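Local structure of histone-lysine N-methyltransferase, H3 lysine-9 specific SUVH6 (Arabidopsis thaliana, 6A5K) at residues A95-Y99 with T109-A113; V191-Y196 with Q223-W228; D404-R408 with E435-F439. The protein transfers methyl groups from S-adenosylmethionine to histone H3 (H3K9 methylation) and, through its SRA domain, probably binds methylated DNA. The protein carries 1 engineered substitution. All coordinates share one frame; numbering follows the deposited sequence.

Interaction 1 (A95-Y99 with T109-A113)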
# COMPACT_ATOMS: atom_id res chain seq x y z
N ALA A 95 -8.81 24.08 2.69
CA ALA A 95 -9.94 24.28 3.60
C ALA A 95 -10.45 22.96 4.17
O ALA A 95 -10.37 21.91 3.53
CB ALA A 95 -11.06 25.02 2.89
N GLY A 96 -10.98 23.02 5.39
CA GLY A 96 -11.44 21.83 6.09
C GLY A 96 -12.84 21.39 5.71
O GLY A 96 -13.18 20.22 5.86
N ILE A 97 -13.66 22.32 5.22
CA ILE A 97 -15.05 22.00 4.90
C ILE A 97 -15.35 22.16 3.41
O ILE A 97 -15.06 23.20 2.82
CB ILE A 97 -16.04 22.88 5.69
CG1 ILE A 97 -15.78 22.78 7.19
CG2 ILE A 97 -17.48 22.48 5.38
CD1 ILE A 97 -16.53 23.82 8.01
N ASP A 98 -15.94 21.13 2.82
CA ASP A 98 -16.44 21.19 1.46
C ASP A 98 -17.96 21.05 1.49
O ASP A 98 -18.52 20.28 2.31
CB ASP A 98 -15.83 20.10 0.59
CG ASP A 98 -15.97 20.38 -0.90
OD1 ASP A 98 -16.36 21.50 -1.27
OD2 ASP A 98 -15.67 19.47 -1.71
N TYR A 99 -18.61 21.78 0.59
CA TYR A 99 -20.06 21.87 0.58
C TYR A 99 -20.63 22.06 -0.82
O TYR A 99 -19.90 22.32 -1.78
CB TYR A 99 -20.53 23.00 1.49
CG TYR A 99 -19.96 24.37 1.16
CD1 TYR A 99 -18.78 24.81 1.73
CD2 TYR A 99 -20.63 25.23 0.29
CE1 TYR A 99 -18.26 26.05 1.44
CE2 TYR A 99 -20.12 26.47 -0.01
CZ TYR A 99 -18.93 26.88 0.57
OH TYR A 99 -18.41 28.12 0.28
N THR A 109 -20.50 18.61 2.28
CA THR A 109 -20.34 17.32 1.65
C THR A 109 -19.24 16.53 2.34
O THR A 109 -19.31 15.30 2.45
CB THR A 109 -20.00 17.45 0.16
OG1 THR A 109 -18.87 18.33 0.03
CG2 THR A 109 -21.19 18.02 -0.61
N SER A 110 -18.21 17.23 2.80
CA SER A 110 -17.09 16.52 3.41
C SER A 110 -16.26 17.41 4.31
O SER A 110 -16.20 18.61 4.09
CB SER A 110 -16.19 15.90 2.33
OG SER A 110 -15.63 16.91 1.52
N ILE A 111 -15.65 16.84 5.33
CA ILE A 111 -14.73 17.59 6.17
C ILE A 111 -13.43 16.82 6.39
O ILE A 111 -13.43 15.58 6.44
CB ILE A 111 -15.34 17.94 7.56
CG1 ILE A 111 -15.67 16.67 8.35
CG2 ILE A 111 -16.57 18.82 7.40
CD1 ILE A 111 -16.27 16.94 9.74
N VAL A 112 -12.33 17.55 6.51
CA VAL A 112 -11.08 16.94 6.92
C VAL A 112 -10.84 17.29 8.38
O VAL A 112 -10.68 18.47 8.72
CB VAL A 112 -9.89 17.41 6.06
CG1 VAL A 112 -8.60 16.72 6.53
CG2 VAL A 112 -10.15 17.12 4.60
N ALA A 113 -10.81 16.28 9.24
CA ALA A 113 -10.79 16.50 10.68
C ALA A 113 -9.49 16.05 11.32
O ALA A 113 -8.96 15.00 10.98
CB ALA A 113 -11.97 15.79 11.33
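Thr109 meets Asp98 with two groups at one carbonyl. Thr109 N donates to Asp98 O at 2.6 Å, and the hydroxyl OG1 adds a weak bond to the same oxygen. The hydroxyl lies between the backbone N and the carbonyl carbon of Thr109 (chi1 52°), a rotation that brings OG1 to Asp98 O. Ser110 N also donates to Asp98 O, at 3.1 Å. It stands 39° out of the carbonyl plane, on the same face as Thr109 N. Two consecutive residues thus face one, which makes a classic beta bulge. Ser110 also returns a bond: Asp98 N reaches Ser110 O at 2.8 Å with an N-H...O angle of 173°. On this side of the sheet Ser110 OG lies 3.3 Å from Asp98 CB, but both polar ends are held elsewhere, OG by His90 ND1 and the Asp98 carboxylate by His64 NE2 and Lys91 N. The next residue, Ile111, pairs with Ile97 on the other face of the sheet as an antiparallel non-hydrogen-bonded pair. The two side chains run side by side in the same direction, Ile97 CG1 and Ile111 CG2 being 4.0 Å apart. In the backbone at this pair, Ile111 CA makes a CA-H...O contact of 3.1 Å with Gly96 O, and this oxygen accepts from Val112 N in its carbonyl plane at 2.9 Å, where strand 97-102 begins. The segments form part of the beta hairpin of strands 97-102 and 105-113 in the SRA domain. Strand 171-176 runs parallel to 105-113 and bonds to Thr109, Ile111 and Ala113; Tyr129 of strand 126-130 touches both isoleucines, and helix 156-167 packs on Ile97 and Tyr99.

Interaction 2 (V191-Y196 with Q223-W228)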
# COMPACT_ATOMS: atom_id res chain seq x y z
N VAL A 191 -7.40 9.35 6.44
CA VAL A 191 -8.22 8.14 6.37
C VAL A 191 -9.69 8.48 6.17
O VAL A 191 -10.25 9.31 6.89
CB VAL A 191 -8.07 7.30 7.66
CG1 VAL A 191 -8.87 6.00 7.56
CG2 VAL A 191 -6.60 7.00 7.94
N TYR A 192 -10.32 7.84 5.18
CA TYR A 192 -11.76 7.97 5.00
C TYR A 192 -12.52 7.15 6.04
O TYR A 192 -12.51 5.92 6.01
CB TYR A 192 -12.18 7.54 3.58
CG TYR A 192 -13.68 7.62 3.39
CD1 TYR A 192 -14.39 8.74 3.81
CD2 TYR A 192 -14.38 6.58 2.81
CE1 TYR A 192 -15.75 8.82 3.66
CE2 TYR A 192 -15.76 6.65 2.64
CZ TYR A 192 -16.43 7.77 3.07
OH TYR A 192 -17.79 7.85 2.92
N ASP A 193 -13.20 7.83 6.97
CA ASP A 193 -13.85 7.16 8.09
C ASP A 193 -15.36 6.98 7.89
O ASP A 193 -16.04 6.44 8.77
CB ASP A 193 -13.58 7.91 9.40
CG ASP A 193 -12.28 7.47 10.06
OD1 ASP A 193 -11.72 6.42 9.66
OD2 ASP A 193 -11.81 8.18 10.97
N GLY A 194 -15.86 7.41 6.74
CA GLY A 194 -17.24 7.15 6.39
C GLY A 194 -18.18 8.33 6.53
O GLY A 194 -17.77 9.49 6.58
N LEU A 195 -19.47 8.01 6.62
CA LEU A 195 -20.52 9.01 6.61
C LEU A 195 -21.04 9.32 8.01
O LEU A 195 -21.25 8.42 8.82
CB LEU A 195 -21.68 8.56 5.72
CG LEU A 195 -21.35 8.31 4.25
CD1 LEU A 195 -22.59 7.88 3.50
CD2 LEU A 195 -20.75 9.55 3.63
N TYR A 196 -21.24 10.61 8.27
CA TYR A 196 -21.70 11.08 9.57
C TYR A 196 -22.89 12.02 9.40
O TYR A 196 -23.11 12.57 8.32
CB TYR A 196 -20.58 11.83 10.31
CG TYR A 196 -19.47 10.96 10.87
CD1 TYR A 196 -19.23 10.93 12.24
CD2 TYR A 196 -18.65 10.20 10.04
CE1 TYR A 196 -18.21 10.15 12.77
CE2 TYR A 196 -17.63 9.42 10.56
CZ TYR A 196 -17.41 9.40 11.92
OH TYR A 196 -16.40 8.62 12.44
N GLN A 223 -22.19 0.88 8.91
CA GLN A 223 -20.97 0.98 8.11
C GLN A 223 -19.89 0.06 8.65
O GLN A 223 -19.94 -0.31 9.82
CB GLN A 223 -20.47 2.42 8.08
CG GLN A 223 -21.40 3.38 7.36
CD GLN A 223 -20.90 4.81 7.40
OE1 GLN A 223 -20.22 5.26 6.48
NE2 GLN A 223 -21.24 5.53 8.47
N PRO A 224 -18.92 -0.32 7.80
CA PRO A 224 -17.77 -1.09 8.29
C PRO A 224 -17.09 -0.36 9.44
O PRO A 224 -17.12 0.87 9.49
CB PRO A 224 -16.85 -1.18 7.07
CG PRO A 224 -17.73 -0.94 5.90
CD PRO A 224 -18.79 0.00 6.37
N GLU A 225 -16.49 -1.12 10.36
CA GLU A 225 -15.87 -0.53 11.54
C GLU A 225 -14.76 0.44 11.18
O GLU A 225 -14.04 0.25 10.20
CB GLU A 225 -15.32 -1.63 12.46
CG GLU A 225 -14.86 -1.13 13.82
CD GLU A 225 -15.94 -0.36 14.57
OE1 GLU A 225 -16.75 -1.01 15.26
OE2 GLU A 225 -15.98 0.89 14.47
N LEU A 226 -14.63 1.50 11.98
CA LEU A 226 -13.51 2.43 11.87
C LEU A 226 -12.20 1.66 11.98
O LEU A 226 -12.07 0.77 12.82
CB LEU A 226 -13.60 3.50 12.96
CG LEU A 226 -14.85 4.39 12.91
CD1 LEU A 226 -15.16 4.95 14.28
CD2 LEU A 226 -14.66 5.51 11.90
N SER A 227 -11.23 2.00 11.13
CA SER A 227 -9.97 1.26 11.16
C SER A 227 -9.21 1.53 12.46
O SER A 227 -8.49 0.65 12.94
CB SER A 227 -9.10 1.60 9.93
OG SER A 227 -8.67 2.95 9.91
N TRP A 228 -9.38 2.71 13.05
CA TRP A 228 -8.64 2.99 14.28
C TRP A 228 -9.21 2.17 15.44
O TRP A 228 -8.49 1.81 16.37
CB TRP A 228 -8.64 4.50 14.62
CG TRP A 228 -9.95 5.14 15.01
CD1 TRP A 228 -10.77 5.88 14.22
CD2 TRP A 228 -10.55 5.14 16.32
NE1 TRP A 228 -11.86 6.33 14.94
CE2 TRP A 228 -11.75 5.88 16.23
CE3 TRP A 228 -10.20 4.57 17.55
CZ2 TRP A 228 -12.60 6.07 17.32
CZ3 TRP A 228 -11.05 4.76 18.64
CH2 TRP A 228 -12.23 5.50 18.51
O HOH W 1 -9.93 5.10 11.05
O HOH W 2 -11.92 3.86 8.84
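Gln223 grips the backbone of Leu195 with both ends of its amide. Gln223 OE1 accepts from Leu195 N on a lone pair at 2.9 Å, nearly straight at 169°, and Gln223 NE2 returns a bond to Leu195 O at 2.9 Å, also on a lone pair. The extended chain beyond CG (chi2 178°) carries the amide to the strand much as a neighbouring strand would offer its backbone, and NE2 has a further acceptor in Ile220 O. With an alanine at this position, Leu195 N and O would probably lose these two partners, and Ile220 O its amide donor. Gly194 fits beside the amide: Gly194 CA lies 3.5 Å from Gln223 OE1, where a CB would clash. In this way the long strand of the SRA-domain sheet is joined to the connection leading into helix 227-234, with Leu226 at the N-cap position. Two waters continue the bridge: both donate to Asp193 OD1, one accepting from Ser227 N, the other accepting from Trp228 N and donating to Ser227 OG. The second carboxylate oxygen, OD2, makes a salt bridge with Arg175 and lies at the edge of the Trp228 ring. Leu226 crosses Asp193 at about a right angle, and Leu226 CD2 lies between Asp193 and the Tyr196 hydroxyl, 3.6 Å from Asp193 CG and 3.6 Å from Tyr196 OH. Farther out, Val191 CG1 rests 3.9 Å from Ser227 OG.

Interaction 3 (D404-R408 with E435-F439)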
# COMPACT_ATOMS: atom_id res chain seq x y z
N ASP A 404 6.28 -19.99 -9.15
CA ASP A 404 6.93 -20.18 -10.45
C ASP A 404 7.66 -18.88 -10.82
O ASP A 404 7.02 -17.86 -11.07
CB ASP A 404 5.88 -20.56 -11.50
CG ASP A 404 6.49 -20.96 -12.84
OD1 ASP A 404 7.49 -20.36 -13.27
OD2 ASP A 404 5.94 -21.89 -13.46
N ILE A 405 8.99 -18.92 -10.84
CA ILE A 405 9.78 -17.71 -11.09
C ILE A 405 9.68 -17.28 -12.56
O ILE A 405 9.70 -18.12 -13.46
CB ILE A 405 11.27 -17.92 -10.72
CG1 ILE A 405 11.40 -18.25 -9.22
CG2 ILE A 405 12.11 -16.72 -11.09
CD1 ILE A 405 12.83 -18.54 -8.78
N GLY A 406 9.55 -15.98 -12.80
CA GLY A 406 9.65 -15.42 -14.14
C GLY A 406 8.36 -14.92 -14.76
O GLY A 406 7.27 -15.34 -14.37
N ASN A 407 8.50 -14.02 -15.73
CA ASN A 407 7.36 -13.47 -16.50
C ASN A 407 6.23 -12.85 -15.69
O ASN A 407 5.06 -13.09 -15.97
CB ASN A 407 6.74 -14.56 -17.40
CG ASN A 407 7.73 -15.17 -18.35
OD1 ASN A 407 8.12 -16.33 -18.20
ND2 ASN A 407 8.17 -14.39 -19.33
N ARG A 408 6.57 -12.06 -14.68
CA ARG A 408 5.53 -11.47 -13.85
C ARG A 408 5.54 -9.96 -13.86
O ARG A 408 4.66 -9.32 -13.28
CB ARG A 408 5.65 -11.96 -12.42
CG ARG A 408 5.30 -13.41 -12.28
CD ARG A 408 5.61 -13.84 -10.90
NE ARG A 408 5.49 -15.27 -10.74
CZ ARG A 408 4.44 -15.88 -10.21
NH1 ARG A 408 3.39 -15.17 -9.81
NH2 ARG A 408 4.45 -17.19 -10.10
N GLU A 435 11.97 -11.68 -18.52
CA GLU A 435 12.52 -12.92 -19.06
C GLU A 435 12.06 -14.12 -18.24
O GLU A 435 11.60 -13.97 -17.10
CB GLU A 435 14.05 -12.84 -19.12
CG GLU A 435 14.59 -12.50 -20.50
CD GLU A 435 15.68 -11.45 -20.47
OE1 GLU A 435 16.61 -11.58 -19.65
OE2 GLU A 435 15.60 -10.48 -21.27
N SER A 436 12.15 -15.31 -18.83
CA SER A 436 11.66 -16.53 -18.20
C SER A 436 12.72 -17.22 -17.35
O SER A 436 13.91 -16.89 -17.41
CB SER A 436 11.16 -17.50 -19.27
OG SER A 436 9.99 -17.01 -19.90
N SER A 437 12.28 -18.19 -16.56
CA SER A 437 13.17 -18.97 -15.69
C SER A 437 12.73 -20.43 -15.64
O SER A 437 11.55 -20.74 -15.79
CB SER A 437 13.19 -18.37 -14.28
OG SER A 437 13.68 -19.31 -13.33
N GLY A 438 13.68 -21.33 -15.44
CA GLY A 438 13.35 -22.73 -15.30
C GLY A 438 13.27 -23.16 -13.85
O GLY A 438 13.37 -24.35 -13.53
N PHE A 439 13.08 -22.19 -12.95
CA PHE A 439 13.10 -22.50 -11.52
C PHE A 439 11.86 -22.05 -10.76
O PHE A 439 11.16 -21.13 -11.16
CB PHE A 439 14.35 -21.90 -10.88
CG PHE A 439 15.63 -22.52 -11.37
CD1 PHE A 439 16.20 -22.10 -12.56
CD2 PHE A 439 16.24 -23.54 -10.66
CE1 PHE A 439 17.37 -22.67 -13.03
CE2 PHE A 439 17.41 -24.11 -11.12
CZ PHE A 439 17.97 -23.68 -12.31
O HOH W 3 9.80 -21.21 -13.57
O HOH W 4 9.31 -18.30 -16.12
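Ile405 lies against the chain at Ser437 and Phe439 with both of its branches. Its chi1 of -61° puts CG1 anti to the carbonyl carbon and leaves CG2 anti to the backbone N, and Ile405 CG2 is 3.8 Å from Ser437 CB. The longer CG1-CD1 arm runs along the Phe439 carbonyl, and Ile405 CD1 comes to 4.2 Å from Phe439 CB. The same carbonyl oxygen, Phe439 O, accepts from Ile405 N in its plane at 3.1 Å, so backbone bond and side chain meet at one residue. The Phe439 ring packs on Arg474 and Ile475.

At chi1 161° the Ser437 hydroxyl stands opposite the backbone N. There Ser437 OG accepts from Phe439 N at 3.0 Å, closing an ST turn that spans the corner at Gly438, and it is also hydrogen-bonded to Arg474 O. Two bonds thus fix its rotation.

At the exposed end, Ser436 and Asn407 meet through their polar groups. Ser436 OG donates to Asn407 OD1 at 2.6 Å, in the carbonyl plane and on a lone pair. Asn407 has a left-handed backbone conformation; its N makes a weak bond to Glu435 O. Between these residues Gly406 passes close to Ser436 and Ser437, and its backbone, with positive phi and extended psi, would press a CB against the preceding carbonyl oxygen and crowd it against Ser437 N.

Within its own segment Arg408 folds back onto Asp404 O, which receives both NE and NH2 side-on, with the oxygen 2° from the guanidinium plane. Arg408 NH2 lies 2.8 Å from Asp404 O, and the same arginine makes a cation-pi contact with Phe403.

The arrangement belongs to the small antiparallel sheet of the SET domain, in which strand 402-406 forms one edge and strand 436-442 lies between it and strand 385-388.

Overall arrangement
Interactions 1 and 2 reach the same mixed sheet of the SRA domain. Their centres are 16 Å apart and their nearest atoms about 6 Å, so they do not touch; strand 171-176, which pairs with both 105-113 and 190-205, lies between them in the sheet. Interaction 3 belongs to the SET domain on the opposite side of the chain's centre, with its centre 48 Å from that of interaction 1 and 41 Å from that of interaction 2. In interaction 3 the side chain of Asp404 is about 12 Å from the bound S-adenosylmethionine, too far for direct contact.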